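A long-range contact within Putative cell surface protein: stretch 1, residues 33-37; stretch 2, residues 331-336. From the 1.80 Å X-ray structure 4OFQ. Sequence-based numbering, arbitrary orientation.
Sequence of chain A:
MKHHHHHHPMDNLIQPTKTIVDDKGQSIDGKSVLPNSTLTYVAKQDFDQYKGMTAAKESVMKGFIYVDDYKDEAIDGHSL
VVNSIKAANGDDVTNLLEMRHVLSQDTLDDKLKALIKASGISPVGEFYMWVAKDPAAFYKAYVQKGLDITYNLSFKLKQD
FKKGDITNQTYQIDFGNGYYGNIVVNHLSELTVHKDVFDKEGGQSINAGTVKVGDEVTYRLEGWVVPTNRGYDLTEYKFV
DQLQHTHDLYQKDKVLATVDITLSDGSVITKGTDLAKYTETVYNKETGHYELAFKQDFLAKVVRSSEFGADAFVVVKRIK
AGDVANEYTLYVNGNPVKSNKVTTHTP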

# COMPACT_ATOMS: atom_id res chain seq x y z
N VAL A 33 -2.30 -2.67 3.21
CA VAL A 33 -2.19 -1.88 1.99
C VAL A 33 -1.59 -2.76 0.91
O VAL A 33 -1.25 -3.91 1.17
CB VAL A 33 -1.29 -0.63 2.20
CG1 VAL A 33 -1.88 0.26 3.28
CG2 VAL A 33 0.16 -1.06 2.57
N LEU A 34 -1.46 -2.22 -0.30
CA LEU A 34 -0.97 -2.96 -1.46
C LEU A 34 0.41 -2.44 -1.88
O LEU A 34 0.79 -1.34 -1.50
CB LEU A 34 -1.99 -2.82 -2.61
CG LEU A 34 -3.37 -3.38 -2.28
CD1 LEU A 34 -4.39 -3.07 -3.37
CD2 LEU A 34 -3.27 -4.89 -2.07
N PRO A 35 1.18 -3.25 -2.65
CA PRO A 35 2.54 -2.87 -3.05
C PRO A 35 2.63 -1.48 -3.72
O PRO A 35 3.58 -0.71 -3.50
CB PRO A 35 2.91 -3.95 -4.05
CG PRO A 35 2.18 -5.17 -3.56
CD PRO A 35 0.87 -4.65 -3.02
N ASN A 36 1.64 -1.17 -4.55
CA ASN A 36 1.65 0.11 -5.27
C ASN A 36 0.90 1.23 -4.54
O ASN A 36 0.66 2.28 -5.13
CB ASN A 36 1.12 -0.07 -6.71
CG ASN A 36 -0.38 -0.40 -6.76
OD1 ASN A 36 -1.09 -0.36 -5.74
ND2 ASN A 36 -0.88 -0.70 -7.96
N SER A 37 0.51 1.00 -3.28
CA SER A 37 -0.23 2.01 -2.50
C SER A 37 0.59 3.27 -2.25
O SER A 37 1.81 3.21 -2.11
CB SER A 37 -0.69 1.44 -1.14
OG SER A 37 -1.63 0.39 -1.31
N TYR A 331 -4.67 -8.61 -11.97
CA TYR A 331 -4.42 -7.21 -11.64
C TYR A 331 -5.38 -6.83 -10.54
O TYR A 331 -6.58 -6.88 -10.73
CB TYR A 331 -4.63 -6.32 -12.87
CG TYR A 331 -3.53 -6.50 -13.90
CD1 TYR A 331 -3.61 -7.50 -14.86
CD2 TYR A 331 -2.40 -5.67 -13.90
CE1 TYR A 331 -2.60 -7.67 -15.80
CE2 TYR A 331 -1.40 -5.84 -14.83
CZ TYR A 331 -1.51 -6.84 -15.78
OH TYR A 331 -0.51 -7.02 -16.71
N VAL A 332 -4.85 -6.51 -9.36
CA VAL A 332 -5.70 -6.07 -8.25
C VAL A 332 -5.34 -4.63 -7.94
O VAL A 332 -4.22 -4.37 -7.49
CB VAL A 332 -5.45 -6.90 -6.98
CG1 VAL A 332 -6.38 -6.44 -5.85
CG2 VAL A 332 -5.66 -8.38 -7.26
N ASN A 333 -6.26 -3.70 -8.19
CA ASN A 333 -5.97 -2.28 -8.03
C ASN A 333 -4.63 -1.88 -8.66
O ASN A 333 -3.80 -1.22 -8.05
CB ASN A 333 -6.04 -1.86 -6.54
CG ASN A 333 -7.48 -1.77 -6.02
OD1 ASN A 333 -8.41 -2.20 -6.69
ND2 ASN A 333 -7.65 -1.21 -4.84
N GLY A 334 -4.41 -2.32 -9.89
CA GLY A 334 -3.21 -1.96 -10.62
C GLY A 334 -1.96 -2.76 -10.30
O GLY A 334 -0.93 -2.57 -10.97
N ASN A 335 -2.02 -3.65 -9.31
CA ASN A 335 -0.87 -4.50 -8.98
C ASN A 335 -0.93 -5.78 -9.79
O ASN A 335 -1.88 -6.54 -9.67
CB ASN A 335 -0.87 -4.88 -7.49
CG ASN A 335 -0.76 -3.67 -6.58
OD1 ASN A 335 0.35 -3.20 -6.28
ND2 ASN A 335 -1.89 -3.17 -6.12
N PRO A 336 0.09 -6.02 -10.63
CA PRO A 336 0.09 -7.29 -11.37
C PRO A 336 0.62 -8.42 -10.50
O PRO A 336 1.65 -8.25 -9.85
CB PRO A 336 1.07 -7.01 -12.52
CG PRO A 336 1.98 -5.95 -12.01
CD PRO A 336 1.16 -5.11 -11.06
O HOH W 1 1.73 -1.40 -9.80

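What lets two turns almost 300 residues apart in the chain fit against each other? The answer centres on Asn335, which has the largest area covered by the opposing stretch. It closes the type I' turn that runs from Val332, while Leu34 to Ser37 form a type I turn on the other side. The CA-to-CB bond of Asn335 points toward that second turn, and the amide group at the end of the side chain works in both directions. OD1 of Asn335 accepts a hydrogen bond from the backbone N of Asn36 at 3.0 Å, and ND2 of Asn335 gives a weak one to OD1 of Asn36 at 2.9 Å, with an angle of only 132° at the hydrogen. The same ND2 also donates to O of Val332 at 3.0 Å, within its own turn. That bond anchors the side chain to the turn that carries it.

How does Asn36 answer from its side? Its side chain, in the p rotamer, reaches across to the backbone of the type I' turn, where ND2 of Asn36 donates to O of Asn333 at 3.0 Å. At 173° this is the straightest of the three hydrogen bonds between the stretches. The amide groups of Asn36 and Asn335 are packed so closely that CG of Asn36 lies 2.9 Å from OD1 of Asn335, yet closeness alone does not make a bond: the two OD1 atoms, 3.2 Å apart, are both acceptors, and the two ND2 atoms, also 3.2 Å apart, are both donors. A water adds an indirect link, accepting from ND2 of Asn36 at 3.3 Å and donating to O of Gly334 at 3.1 Å.

What does Leu34 contribute, having no polar group in its side chain? It packs against the turn, with CB of Leu34 3.5 Å from ND2 of Asn335 and CD1 of Leu34 3.8 Å from CB of Asn333. Its backbone helps to hold its own turn together: N of Leu34 donates to OG of Ser37 at 2.8 Å, and O of Leu34 accepts from N of Ser37 at 3.0 Å.

Why does glycine suit position 334? At the phi of 82° and psi of -6° found for Gly334, a CB would be jammed against the carbonyl O of Asn333, so the backbone shape by itself calls for glycine. The neighbouring stretch leaves little room as well, since an ideal CB on Gly334 would sit a tight 3.2 Å from ND2 of Asn36.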